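Local coordinates for transcriptional regulator, LYSR family (PDB 4AB5), which probably regulates transcription of methionine-biosynthesis genes as a MetR-like, DNA-binding member of the LysR family, the chain here being its regulatory domain, at residues P76-E81 with R208-L213; C19-M24 with P157-M162; H90-K95 with I104-I109. One frame throughout, in Å; residues are numbered along the deposited sequence.

Contact 1: P76-E81 with R208-L213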
ATOM      1  N   PRO B  76       2.495  14.610 -21.378  1.00 50.45           N
ATOM      2  CA  PRO B  76       2.711  13.152 -21.362  1.00 49.02           C
ATOM      3  C   PRO B  76       3.819  12.732 -20.400  1.00 52.07           C
ATOM      4  O   PRO B  76       4.842  13.414 -20.286  1.00 53.53           O
ATOM      5  CB  PRO B  76       3.088  12.830 -22.807  1.00 51.95           C
ATOM      6  CG  PRO B  76       3.620  14.102 -23.363  1.00 57.87           C
ATOM      7  CD  PRO B  76       2.883  15.203 -22.674  1.00 53.44           C
ATOM      8  N   LEU B  77       3.597  11.636 -19.681  1.00 45.79           N
ATOM      9  CA  LEU B  77       4.609  11.097 -18.786  1.00 43.67           C
ATOM     10  C   LEU B  77       5.224   9.886 -19.478  1.00 46.35           C
ATOM     11  O   LEU B  77       6.331   9.990 -20.018  1.00 46.04           O
ATOM     12  CB  LEU B  77       4.039  10.746 -17.393  1.00 42.00           C
ATOM     13  CG  LEU B  77       3.532  11.917 -16.539  1.00 46.00           C
ATOM     14  CD1 LEU B  77       2.821  11.415 -15.296  1.00 44.43           C
ATOM     15  CD2 LEU B  77       4.657  12.917 -16.199  1.00 47.42           C
ATOM     16  N   PHE B  78       4.472   8.768 -19.539  1.00 42.09           N
ATOM     17  CA  PHE B  78       4.899   7.512 -20.157  1.00 42.06           C
ATOM     18  C   PHE B  78       3.756   6.521 -20.325  1.00 46.47           C
ATOM     19  O   PHE B  78       2.755   6.593 -19.605  1.00 45.64           O
ATOM     20  CB  PHE B  78       6.029   6.841 -19.334  1.00 43.17           C
ATOM     21  CG  PHE B  78       5.917   6.963 -17.827  1.00 43.26           C
ATOM     22  CD1 PHE B  78       4.964   6.234 -17.118  1.00 44.33           C
ATOM     23  CD2 PHE B  78       6.772   7.801 -17.116  1.00 45.25           C
ATOM     24  CE1 PHE B  78       4.861   6.349 -15.728  1.00 46.04           C
ATOM     25  CE2 PHE B  78       6.673   7.911 -15.725  1.00 44.85           C
ATOM     26  CZ  PHE B  78       5.715   7.191 -15.042  1.00 43.75           C
ATOM     27  N   ALA B  79       3.944   5.561 -21.252  1.00 44.56           N
ATOM     28  CA  ALA B  79       3.018   4.456 -21.519  1.00 44.35           C
ATOM     29  C   ALA B  79       3.692   3.133 -21.105  1.00 47.26           C
ATOM     30  O   ALA B  79       4.925   3.045 -21.079  1.00 46.66           O
ATOM     31  CB  ALA B  79       2.641   4.417 -22.995  1.00 46.38           C
ATOM     32  N   TYR B  80       2.883   2.122 -20.759  1.00 42.54           N
ATOM     33  CA  TYR B  80       3.355   0.787 -20.366  1.00 41.07           C
ATOM     34  C   TYR B  80       2.281  -0.266 -20.586  1.00 46.52           C
ATOM     35  O   TYR B  80       1.093   0.069 -20.635  1.00 46.44           O
ATOM     36  CB  TYR B  80       3.889   0.739 -18.911  1.00 39.51           C
ATOM     37  CG  TYR B  80       2.949   1.294 -17.858  1.00 38.99           C
ATOM     38  CD1 TYR B  80       1.888   0.539 -17.374  1.00 38.72           C
ATOM     39  CD2 TYR B  80       3.149   2.561 -17.313  1.00 40.99           C
ATOM     40  CE1 TYR B  80       1.018   1.047 -16.411  1.00 39.03           C
ATOM     41  CE2 TYR B  80       2.307   3.064 -16.320  1.00 41.09           C
ATOM     42  CZ  TYR B  80       1.236   2.305 -15.876  1.00 47.28           C
ATOM     43  OH  TYR B  80       0.383   2.783 -14.908  1.00 47.90           O
ATOM     44  N   GLU B  81       2.700  -1.546 -20.691  1.00 43.66           N
ATOM     45  CA  GLU B  81       1.795  -2.671 -20.883  1.00 44.12           C
ATOM     46  C   GLU B  81       1.209  -3.215 -19.592  1.00 48.76           C
ATOM     47  O   GLU B  81       1.915  -3.373 -18.588  1.00 47.28           O
ATOM     48  CB  GLU B  81       2.393  -3.792 -21.773  1.00 46.43           C
ATOM     49  CG  GLU B  81       3.668  -4.466 -21.274  1.00 59.38           C
ATOM     50  CD  GLU B  81       4.997  -3.791 -21.583  1.00 75.77           C
ATOM     51  OE1 GLU B  81       5.250  -2.688 -21.045  1.00 61.92           O
ATOM     52  OE2 GLU B  81       5.829  -4.424 -22.275  1.00 64.75           O
ATOM     53  N   ARG B 208      13.012   9.582 -13.735  1.00 37.83           N
ATOM     54  CA  ARG B 208      12.978   8.521 -12.730  1.00 36.63           C
ATOM     55  C   ARG B 208      12.333   7.256 -13.253  1.00 39.63           C
ATOM     56  O   ARG B 208      12.874   6.173 -13.043  1.00 38.46           O
ATOM     57  CB  ARG B 208      12.291   8.978 -11.433  1.00 35.79           C
ATOM     58  CG  ARG B 208      13.166   9.821 -10.532  1.00 42.40           C
ATOM     59  CD  ARG B 208      12.586   9.906  -9.128  1.00 48.86           C
ATOM     60  NE  ARG B 208      13.650  10.006  -8.129  1.00 53.56           N
ATOM     61  CZ  ARG B 208      14.186   8.971  -7.489  1.00 63.48           C
ATOM     62  NH1 ARG B 208      13.751   7.741  -7.724  1.00 35.10           N
ATOM     63  NH2 ARG B 208      15.156   9.159  -6.605  1.00 68.66           N
ATOM     64  N   GLY B 209      11.187   7.403 -13.913  1.00 36.86           N
ATOM     65  CA  GLY B 209      10.439   6.284 -14.469  1.00 36.53           C
ATOM     66  C   GLY B 209      11.223   5.547 -15.533  1.00 40.27           C
ATOM     67  O   GLY B 209      11.404   4.330 -15.439  1.00 40.48           O
ATOM     68  N   PHE B 210      11.734   6.287 -16.528  1.00 35.51           N
ATOM     69  CA  PHE B 210      12.498   5.708 -17.632  1.00 36.25           C
ATOM     70  C   PHE B 210      13.796   5.014 -17.238  1.00 41.67           C
ATOM     71  O   PHE B 210      14.293   4.167 -17.989  1.00 42.23           O
ATOM     72  CB  PHE B 210      12.697   6.731 -18.757  1.00 39.19           C
ATOM     73  CG  PHE B 210      11.454   6.925 -19.598  1.00 41.39           C
ATOM     74  CD1 PHE B 210      11.001   5.914 -20.446  1.00 45.09           C
ATOM     75  CD2 PHE B 210      10.744   8.117 -19.554  1.00 43.33           C
ATOM     76  CE1 PHE B 210       9.860   6.093 -21.227  1.00 46.78           C
ATOM     77  CE2 PHE B 210       9.599   8.293 -20.332  1.00 47.45           C
ATOM     78  CZ  PHE B 210       9.163   7.278 -21.162  1.00 46.26           C
ATOM     79  N   ALA B 211      14.325   5.352 -16.050  1.00 38.41           N
ATOM     80  CA  ALA B 211      15.559   4.788 -15.518  1.00 38.55           C
ATOM     81  C   ALA B 211      15.305   3.646 -14.533  1.00 43.59           C
ATOM     82  O   ALA B 211      16.190   2.811 -14.337  1.00 44.82           O
ATOM     83  CB  ALA B 211      16.375   5.880 -14.851  1.00 39.11           C
ATOM     84  N   ASP B 212      14.106   3.598 -13.928  1.00 39.33           N
ATOM     85  CA  ASP B 212      13.768   2.605 -12.905  1.00 38.09           C
ATOM     86  C   ASP B 212      12.742   1.569 -13.291  1.00 39.92           C
ATOM     87  O   ASP B 212      12.753   0.474 -12.719  1.00 39.37           O
ATOM     88  CB  ASP B 212      13.369   3.296 -11.590  1.00 39.16           C
ATOM     89  CG  ASP B 212      14.476   4.139 -11.005  1.00 49.00           C
ATOM     90  OD1 ASP B 212      15.657   3.749 -11.145  1.00 51.06           O
ATOM     91  OD2 ASP B 212      14.167   5.195 -10.420  1.00 52.71           O
ATOM     92  N   LEU B 213      11.849   1.896 -14.236  1.00 34.45           N
ATOM     93  CA  LEU B 213      10.780   0.979 -14.644  1.00 33.08           C
ATOM     94  C   LEU B 213      10.991   0.359 -16.027  1.00 38.90           C
ATOM     95  O   LEU B 213      11.055   1.096 -17.014  1.00 39.24           O
ATOM     96  CB  LEU B 213       9.409   1.675 -14.579  1.00 32.08           C
ATOM     97  CG  LEU B 213       9.092   2.532 -13.353  1.00 34.52           C
ATOM     98  CD1 LEU B 213       7.760   3.224 -13.519  1.00 33.44           C
ATOM     99  CD2 LEU B 213       9.156   1.718 -12.056  1.00 33.53           C
TER

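Contact 2: C19-M24 with P157-M162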
ATOM      1  N   CYS B  19       0.717   4.088  -9.264  1.00 45.16           N
ATOM      2  CA  CYS B  19       1.332   5.415  -9.429  1.00 46.48           C
ATOM      3  C   CYS B  19       2.247   5.797  -8.263  1.00 45.73           C
ATOM      4  O   CYS B  19       3.346   6.298  -8.493  1.00 44.80           O
ATOM      5  CB  CYS B  19       0.261   6.477  -9.664  1.00 49.24           C
ATOM      6  SG  CYS B  19      -0.652   6.280 -11.220  1.00 55.50           S
ATOM      7  N   PHE B  20       1.804   5.510  -7.021  1.00 39.38           N
ATOM      8  CA  PHE B  20       2.514   5.784  -5.768  1.00 37.59           C
ATOM      9  C   PHE B  20       3.929   5.197  -5.713  1.00 42.23           C
ATOM     10  O   PHE B  20       4.817   5.802  -5.099  1.00 43.64           O
ATOM     11  CB  PHE B  20       1.671   5.324  -4.568  1.00 38.00           C
ATOM     12  CG  PHE B  20       0.541   6.256  -4.200  1.00 38.71           C
ATOM     13  CD1 PHE B  20      -0.661   6.234  -4.905  1.00 40.15           C
ATOM     14  CD2 PHE B  20       0.671   7.148  -3.139  1.00 40.94           C
ATOM     15  CE1 PHE B  20      -1.710   7.102  -4.562  1.00 43.01           C
ATOM     16  CE2 PHE B  20      -0.367   8.028  -2.809  1.00 42.38           C
ATOM     17  CZ  PHE B  20      -1.555   7.993  -3.517  1.00 41.46           C
ATOM     18  N   ASP B  21       4.157   4.055  -6.386  1.00 37.16           N
ATOM     19  CA  ASP B  21       5.476   3.425  -6.436  1.00 37.07           C
ATOM     20  C   ASP B  21       6.562   4.320  -7.017  1.00 40.52           C
ATOM     21  O   ASP B  21       7.687   4.308  -6.515  1.00 39.54           O
ATOM     22  CB  ASP B  21       5.416   2.071  -7.161  1.00 39.81           C
ATOM     23  CG  ASP B  21       4.799   0.948  -6.342  1.00 54.47           C
ATOM     24  OD1 ASP B  21       4.476   1.184  -5.149  1.00 54.40           O
ATOM     25  OD2 ASP B  21       4.648  -0.171  -6.888  1.00 64.58           O
ATOM     26  N   TRP B  22       6.227   5.101  -8.061  1.00 37.96           N
ATOM     27  CA  TRP B  22       7.162   6.039  -8.693  1.00 38.58           C
ATOM     28  C   TRP B  22       6.932   7.504  -8.283  1.00 42.12           C
ATOM     29  O   TRP B  22       7.880   8.298  -8.318  1.00 42.71           O
ATOM     30  CB  TRP B  22       7.185   5.879 -10.223  1.00 38.11           C
ATOM     31  CG  TRP B  22       5.831   5.839 -10.860  1.00 39.45           C
ATOM     32  CD1 TRP B  22       5.140   4.726 -11.234  1.00 42.30           C
ATOM     33  CD2 TRP B  22       5.012   6.957 -11.216  1.00 40.03           C
ATOM     34  NE1 TRP B  22       3.945   5.081 -11.808  1.00 42.44           N
ATOM     35  CE2 TRP B  22       3.838   6.447 -11.805  1.00 44.48           C
ATOM     36  CE3 TRP B  22       5.158   8.352 -11.098  1.00 42.03           C
ATOM     37  CZ2 TRP B  22       2.804   7.274 -12.248  1.00 44.65           C
ATOM     38  CZ3 TRP B  22       4.122   9.169 -11.517  1.00 44.19           C
ATOM     39  CH2 TRP B  22       2.974   8.633 -12.109  1.00 45.09           C
ATOM     40  N   LEU B  23       5.693   7.844  -7.870  1.00 36.51           N
ATOM     41  CA  LEU B  23       5.313   9.192  -7.462  1.00 36.65           C
ATOM     42  C   LEU B  23       5.875   9.607  -6.113  1.00 41.14           C
ATOM     43  O   LEU B  23       6.268  10.764  -5.963  1.00 41.80           O
ATOM     44  CB  LEU B  23       3.786   9.389  -7.516  1.00 36.98           C
ATOM     45  CG  LEU B  23       3.283  10.837  -7.496  1.00 42.26           C
ATOM     46  CD1 LEU B  23       3.761  11.605  -8.707  1.00 42.41           C
ATOM     47  CD2 LEU B  23       1.773  10.881  -7.414  1.00 46.16           C
HETATM   48  N   MSE B  24       5.901   8.684  -5.130  1.00 37.52           N
HETATM   49  CA  MSE B  24       6.455   8.962  -3.799  1.00 37.06           C
HETATM   50  C   MSE B  24       7.962   9.277  -3.860  1.00 39.08           C
HETATM   51  O   MSE B  24       8.318  10.358  -3.398  1.00 38.26           O
HETATM   52  CB  MSE B  24       6.097   7.869  -2.771  1.00 39.08           C
HETATM   53  CG  MSE B  24       4.591   7.708  -2.537  1.00 46.24           C
HETATM   54 SE   MSE B  24       3.619   9.352  -2.097  1.00 55.63          SE
HETATM   55  CE  MSE B  24       2.847   9.822  -3.865  1.00 52.79           C
ATOM     56  N   PRO B 157       0.594  -3.417 -14.171  1.00 32.80           N
ATOM     57  CA  PRO B 157       1.664  -2.975 -15.084  1.00 33.36           C
ATOM     58  C   PRO B 157       2.810  -3.986 -15.073  1.00 36.06           C
ATOM     59  O   PRO B 157       3.079  -4.588 -14.033  1.00 33.60           O
ATOM     60  CB  PRO B 157       2.128  -1.644 -14.473  1.00 34.83           C
ATOM     61  CG  PRO B 157       1.003  -1.184 -13.623  1.00 38.77           C
ATOM     62  CD  PRO B 157       0.362  -2.423 -13.098  1.00 34.02           C
ATOM     63  N   TYR B 158       3.465  -4.189 -16.223  1.00 34.04           N
ATOM     64  CA  TYR B 158       4.588  -5.115 -16.324  1.00 34.09           C
ATOM     65  C   TYR B 158       5.692  -4.770 -15.301  1.00 36.96           C
ATOM     66  O   TYR B 158       6.218  -5.676 -14.650  1.00 34.90           O
ATOM     67  CB  TYR B 158       5.138  -5.168 -17.770  1.00 37.07           C
ATOM     68  CG  TYR B 158       6.388  -6.011 -17.903  1.00 40.56           C
ATOM     69  CD1 TYR B 158       6.322  -7.403 -17.891  1.00 43.15           C
ATOM     70  CD2 TYR B 158       7.647  -5.418 -17.970  1.00 41.82           C
ATOM     71  CE1 TYR B 158       7.474  -8.185 -17.957  1.00 45.85           C
ATOM     72  CE2 TYR B 158       8.804  -6.189 -18.036  1.00 43.60           C
ATOM     73  CZ  TYR B 158       8.712  -7.574 -18.042  1.00 53.48           C
ATOM     74  OH  TYR B 158       9.843  -8.351 -18.098  1.00 58.22           O
ATOM     75  N   TRP B 159       6.032  -3.468 -15.156  1.00 33.77           N
ATOM     76  CA  TRP B 159       7.062  -3.032 -14.214  1.00 33.63           C
ATOM     77  C   TRP B 159       6.792  -3.426 -12.743  1.00 38.20           C
ATOM     78  O   TRP B 159       7.739  -3.756 -12.031  1.00 37.63           O
ATOM     79  CB  TRP B 159       7.403  -1.535 -14.372  1.00 31.89           C
ATOM     80  CG  TRP B 159       6.246  -0.609 -14.159  1.00 31.80           C
ATOM     81  CD1 TRP B 159       5.452  -0.062 -15.120  1.00 35.25           C
ATOM     82  CD2 TRP B 159       5.768  -0.103 -12.903  1.00 30.53           C
ATOM     83  NE1 TRP B 159       4.503   0.750 -14.544  1.00 34.13           N
ATOM     84  CE2 TRP B 159       4.659   0.724 -13.181  1.00 34.41           C
ATOM     85  CE3 TRP B 159       6.160  -0.280 -11.560  1.00 30.93           C
ATOM     86  CZ2 TRP B 159       3.947   1.385 -12.173  1.00 33.20           C
ATOM     87  CZ3 TRP B 159       5.446   0.364 -10.565  1.00 31.72           C
ATOM     88  CH2 TRP B 159       4.356   1.188 -10.875  1.00 32.73           C
ATOM     89  N   THR B 160       5.510  -3.410 -12.311  1.00 35.01           N
ATOM     90  CA  THR B 160       5.079  -3.784 -10.951  1.00 34.52           C
ATOM     91  C   THR B 160       5.239  -5.306 -10.733  1.00 40.81           C
ATOM     92  O   THR B 160       5.665  -5.738  -9.661  1.00 39.85           O
ATOM     93  CB  THR B 160       3.583  -3.425 -10.736  1.00 34.25           C
ATOM     94  OG1 THR B 160       3.253  -2.200 -11.380  1.00 31.93           O
ATOM     95  CG2 THR B 160       3.205  -3.352  -9.268  1.00 27.35           C
ATOM     96  N   VAL B 161       4.829  -6.091 -11.745  1.00 39.55           N
ATOM     97  CA  VAL B 161       4.813  -7.548 -11.788  1.00 40.69           C
ATOM     98  C   VAL B 161       6.225  -8.160 -11.778  1.00 49.40           C
ATOM     99  O   VAL B 161       6.434  -9.189 -11.126  1.00 48.54           O
ATOM    100  CB  VAL B 161       3.942  -8.001 -13.002  1.00 44.47           C
ATOM    101  CG1 VAL B 161       4.170  -9.461 -13.386  1.00 44.01           C
ATOM    102  CG2 VAL B 161       2.469  -7.745 -12.731  1.00 43.86           C
HETATM  103  N   MSE B 162       7.172  -7.543 -12.514  1.00 50.89           N
HETATM  104  CA  MSE B 162       8.560  -7.994 -12.675  1.00 53.91           C
HETATM  105  C   MSE B 162       9.303  -8.550 -11.426  1.00 53.91           C
HETATM  106  O   MSE B 162       9.779  -9.680 -11.540  1.00 53.89           O
HETATM  107  CB  MSE B 162       9.392  -7.011 -13.509  1.00 59.53           C
HETATM  108  CG  MSE B 162      10.499  -7.675 -14.312  1.00 71.60           C
HETATM  109 SE   MSE B 162      12.190  -6.673 -14.185  1.00 85.87          SE
HETATM  110  CE  MSE B 162      12.464  -6.678 -12.184  1.00 81.24           C
TER

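Contact 3: H90-K95 with I104-I109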
ATOM      1  N   HIS B  90      -2.256 -22.513 -12.526  1.00 36.90           N
ATOM      2  CA  HIS B  90      -3.506 -22.055 -13.150  1.00 35.61           C
ATOM      3  C   HIS B  90      -3.665 -22.453 -14.634  1.00 40.40           C
ATOM      4  O   HIS B  90      -2.717 -22.283 -15.400  1.00 39.72           O
ATOM      5  CB  HIS B  90      -3.649 -20.513 -12.990  1.00 35.04           C
ATOM      6  CG  HIS B  90      -5.041 -19.993 -13.216  1.00 37.70           C
ATOM      7  ND1 HIS B  90      -5.840 -19.586 -12.159  1.00 38.56           N
ATOM      8  CD2 HIS B  90      -5.739 -19.843 -14.367  1.00 38.56           C
ATOM      9  CE1 HIS B  90      -6.992 -19.216 -12.700  1.00 37.27           C
ATOM     10  NE2 HIS B  90      -6.977 -19.360 -14.024  1.00 38.00           N
ATOM     11  N   PRO B  91      -4.869 -22.935 -15.055  1.00 38.04           N
ATOM     12  CA  PRO B  91      -5.090 -23.286 -16.471  1.00 39.07           C
ATOM     13  C   PRO B  91      -4.751 -22.198 -17.496  1.00 43.24           C
ATOM     14  O   PRO B  91      -4.295 -22.526 -18.593  1.00 43.33           O
ATOM     15  CB  PRO B  91      -6.583 -23.627 -16.509  1.00 41.23           C
ATOM     16  CG  PRO B  91      -6.874 -24.119 -15.134  1.00 44.79           C
ATOM     17  CD  PRO B  91      -6.076 -23.224 -14.250  1.00 39.45           C
ATOM     18  N   LEU B  92      -4.945 -20.914 -17.138  1.00 39.16           N
ATOM     19  CA  LEU B  92      -4.658 -19.777 -18.023  1.00 39.06           C
ATOM     20  C   LEU B  92      -3.183 -19.589 -18.375  1.00 43.25           C
ATOM     21  O   LEU B  92      -2.883 -18.893 -19.348  1.00 44.06           O
ATOM     22  CB  LEU B  92      -5.269 -18.467 -17.511  1.00 38.36           C
ATOM     23  CG  LEU B  92      -6.787 -18.319 -17.604  1.00 42.73           C
ATOM     24  CD1 LEU B  92      -7.244 -17.121 -16.804  1.00 42.44           C
ATOM     25  CD2 LEU B  92      -7.257 -18.199 -19.056  1.00 44.78           C
ATOM     26  N   ALA B  93      -2.269 -20.239 -17.632  1.00 39.48           N
ATOM     27  CA  ALA B  93      -0.834 -20.185 -17.915  1.00 40.27           C
ATOM     28  C   ALA B  93      -0.534 -20.917 -19.233  1.00 48.71           C
ATOM     29  O   ALA B  93       0.487 -20.645 -19.864  1.00 50.89           O
ATOM     30  CB  ALA B  93      -0.038 -20.796 -16.770  1.00 40.03           C
ATOM     31  N   ALA B  94      -1.449 -21.805 -19.665  1.00 45.77           N
ATOM     32  CA  ALA B  94      -1.364 -22.557 -20.915  1.00 47.25           C
ATOM     33  C   ALA B  94      -1.577 -21.669 -22.153  1.00 52.44           C
ATOM     34  O   ALA B  94      -1.133 -22.034 -23.241  1.00 54.06           O
ATOM     35  CB  ALA B  94      -2.380 -23.686 -20.907  1.00 48.20           C
ATOM     36  N   LYS B  95      -2.275 -20.526 -21.990  1.00 47.53           N
ATOM     37  CA  LYS B  95      -2.545 -19.571 -23.064  1.00 47.94           C
ATOM     38  C   LYS B  95      -1.511 -18.451 -23.029  1.00 52.57           C
ATOM     39  O   LYS B  95      -1.298 -17.851 -21.975  1.00 51.48           O
ATOM     40  CB  LYS B  95      -3.954 -18.968 -22.929  1.00 49.81           C
ATOM     41  CG  LYS B  95      -5.096 -19.944 -23.175  1.00 59.65           C
ATOM     42  CD  LYS B  95      -6.433 -19.232 -23.415  1.00 70.31           C
ATOM     43  CE  LYS B  95      -6.670 -18.912 -24.874  1.00 82.32           C
ATOM     44  NZ  LYS B  95      -8.039 -18.393 -25.124  1.00 86.85           N
ATOM     45  N   ILE B 104     -14.213 -14.573 -18.235  1.00 41.56           N
ATOM     46  CA  ILE B 104     -15.593 -14.958 -17.895  1.00 42.32           C
ATOM     47  C   ILE B 104     -15.789 -15.752 -16.581  1.00 48.19           C
ATOM     48  O   ILE B 104     -16.528 -15.305 -15.704  1.00 48.90           O
ATOM     49  CB  ILE B 104     -16.410 -15.507 -19.111  1.00 46.15           C
ATOM     50  CG1 ILE B 104     -16.715 -14.380 -20.118  1.00 47.36           C
ATOM     51  CG2 ILE B 104     -17.722 -16.206 -18.667  1.00 45.67           C
ATOM     52  CD1 ILE B 104     -17.199 -14.815 -21.486  1.00 52.49           C
ATOM     53  N   GLY B 105     -15.134 -16.888 -16.451  1.00 45.31           N
ATOM     54  CA  GLY B 105     -15.276 -17.713 -15.253  1.00 45.69           C
ATOM     55  C   GLY B 105     -14.507 -17.277 -14.017  1.00 49.37           C
ATOM     56  O   GLY B 105     -15.007 -17.400 -12.898  1.00 48.95           O
ATOM     57  N   GLU B 106     -13.281 -16.773 -14.234  1.00 44.18           N
ATOM     58  CA  GLU B 106     -12.272 -16.373 -13.261  1.00 42.63           C
ATOM     59  C   GLU B 106     -12.654 -15.218 -12.338  1.00 45.13           C
ATOM     60  O   GLU B 106     -13.333 -14.289 -12.768  1.00 46.60           O
ATOM     61  CB  GLU B 106     -10.965 -16.029 -14.003  1.00 44.01           C
ATOM     62  CG  GLU B 106      -9.995 -17.187 -14.235  1.00 55.89           C
ATOM     63  CD  GLU B 106     -10.388 -18.323 -15.151  1.00 76.99           C
ATOM     64  OE1 GLU B 106     -10.410 -18.106 -16.384  1.00 84.50           O
ATOM     65  OE2 GLU B 106     -10.535 -19.463 -14.652  1.00 65.98           O
ATOM     66  N   THR B 107     -12.141 -15.252 -11.084  1.00 38.03           N
ATOM     67  CA  THR B 107     -12.283 -14.193 -10.078  1.00 35.85           C
ATOM     68  C   THR B 107     -11.210 -13.152 -10.422  1.00 38.29           C
ATOM     69  O   THR B 107     -10.048 -13.513 -10.603  1.00 38.72           O
ATOM     70  CB  THR B 107     -12.117 -14.782  -8.640  1.00 34.84           C
ATOM     71  OG1 THR B 107     -13.265 -15.563  -8.312  1.00 33.24           O
ATOM     72  CG2 THR B 107     -11.929 -13.711  -7.563  1.00 27.00           C
ATOM     73  N   LEU B 108     -11.594 -11.876 -10.533  1.00 33.83           N
ATOM     74  CA  LEU B 108     -10.666 -10.799 -10.853  1.00 32.91           C
ATOM     75  C   LEU B 108     -10.267 -10.030  -9.585  1.00 36.03           C
ATOM     76  O   LEU B 108     -11.133  -9.538  -8.860  1.00 35.35           O
ATOM     77  CB  LEU B 108     -11.263  -9.860 -11.933  1.00 33.71           C
ATOM     78  CG  LEU B 108     -10.327  -8.783 -12.551  1.00 36.94           C
ATOM     79  CD1 LEU B 108      -9.164  -9.409 -13.327  1.00 36.45           C
ATOM     80  CD2 LEU B 108     -11.099  -7.848 -13.446  1.00 35.91           C
ATOM     81  N   ILE B 109      -8.958  -9.961  -9.308  1.00 32.34           N
ATOM     82  CA  ILE B 109      -8.422  -9.231  -8.155  1.00 31.45           C
ATOM     83  C   ILE B 109      -7.964  -7.847  -8.607  1.00 36.13           C
ATOM     84  O   ILE B 109      -7.155  -7.733  -9.526  1.00 35.63           O
ATOM     85  CB  ILE B 109      -7.367 -10.030  -7.339  1.00 33.19           C
ATOM     86  CG1 ILE B 109      -7.857 -11.476  -7.090  1.00 32.99           C
ATOM     87  CG2 ILE B 109      -7.051  -9.315  -6.006  1.00 32.41           C
ATOM     88  CD1 ILE B 109      -6.804 -12.454  -6.864  1.00 39.99           C
TER

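Contact 1: P76-E81 with R208-L213
F78 holds its CG between its backbone N and carbonyl carbon (chi1 37°), which turns the ring toward the last turn of helix 196-212, while F210 sets CG beside its own N (chi1 -77°) and sends the end of its ring toward strand 72-86. The two rings meet edge-to-face, the edge of F78 toward the face of F210, with planes 89° apart and centroids separated by 6.0 Å. The tightest apolar touch, however, lies at the root of the chain: F78 CB is 3.7 Å from F210 CZ. Beside it, F210 CE2 comes within 3.7 Å of L77 O, so the end of the F210 ring also touches the strand backbone, coming obliquely. G209 suits the neighbouring place because its bare CA lets the F78 ring come up to the helix, CE2 lying 4.3 Å from G209 CA. Further along the helix flank, I205 packs on both L77 and F78, and L216, beyond the helix end, touches F78 and F210. L77 and F78 together face L184 as a classic beta bulge. The result is helix-on-sheet packing in the lobe of the periplasmic-binding-protein fold that holds strands 8-13 and 37-42 and helix 196-212.

Contact 2: C19-M24 with P157-M162
W22 and W159 reach across from two helices; their side chains cross at about a right angle and their rings form an offset edge-to-face pair. Both indoles have the same side-chain conformation, with CG set between the backbone N and the carbonyl carbon: chi1 is 48° in W22 and 60° in W159. This folds each ring back toward the N-terminal end of its helix. In W22 the ring thereby comes to rest with C19 O over its centre; this oxygen accepts backbone hydrogen bonds from W22 N and L23 N. In W159 it brings P157 CB and T160 OG1 over one face, toward the rim, and W22 approaches from the other side. The pyrrole edge of W22 does the touching: CD1 lies 3.6 Å from W159 CH2, and NE1 lies 3.7 Å from W159 CZ2. The five-membered ring of W22 and the six-membered ring of W159 have centroids 5.3 Å apart and planes at 69°. Large indoles suit this place because the axes of segments 20-24 and 158-162 come no nearer than 12.2 Å. A short charged side chain suits the exposed margin, where D21 packs its CB 3.8 Å from W159 CZ3, its OD2 meeting the same carbon at the indole edge. P157 stands at the N-cap position, its O accepting from V161 N. Around the pair, F78 and Y80 of strand 72-86 make edge-to-face contacts with W22 and W159 respectively, L213 touches both indoles, and I141 of the second subunit packs on F20 and D21 of helix 20-33.

Contact 3: H90-K95 with I104-I109
L92 O, on the residue whose side chain meets E106, is gripped twice: K95 N donates to it over 3.2 Å, and W98 NE1 supplies a second hydrogen bond from strand 97-98. The first of these is one of three consecutive i to i+3 bonds, the others being A93 N to H90 O at 3.1 Å and A94 N to P91 O. They wind residues 91-94 into a short 3-10 helix, and P91, with no N-H to offer, fits its start. H90, just before it, and L92, within it, both point toward E106. The chain of E106 bends at chi2 (66°), which lays its CG and carboxylate against both neighbours. H90, with CG anti to its backbone N (chi1 -163°), presents its CE1-NE2 edge: NE2 is 3.6 Å from E106 OE2 and 3.7 Å from E106 CG. The imidazole and carboxylate planes stand 82° apart; at this distance it is a van der Waals contact, perhaps with some electrostatic attraction if the imidazole is protonated, a state the nearby negative charge would probably favour.

This corner belongs to the lobe of the periplasmic-binding-protein fold that holds the two-stranded parallel sheet of 108-110 and 134-136. E106 stands just before strand 108-110, whose I109 packs against helix 140-148. L92 comes at E106 from the opposite direction, its CD1 touching OE1 and lying 3.7 Å from E106 CD. Leucine suits this buried place, its apolar branch resting against E106 CG; it also touches D102, whose OD2 forms a salt bridge with K95 NZ.

Overall arrangement
Contacts 1 and 2 are neighbours, their centres about 9 Å apart, and their segments alternate along the chain. They join directly: E81 O probably accepts a hydrogen bond from Y158 N at 2.9 Å, Y80 CE1 packs 3.5 Å from P157 CB, and L213 CD2 lies 3.6 Å from W159 CE3. The aromatic side chains thus run on from the 76-81/208-213 packing into the inter-helix pair, apparently where the two lobes meet, the cleft in which LysR relatives generally bind effectors; no ligand site is identified here. Contact 3 stands apart in the other lobe, its centre about 28 Å from that of contact 1 and about 23 Å from that of contact 2. In sequence it is nested inside the loops closed by both.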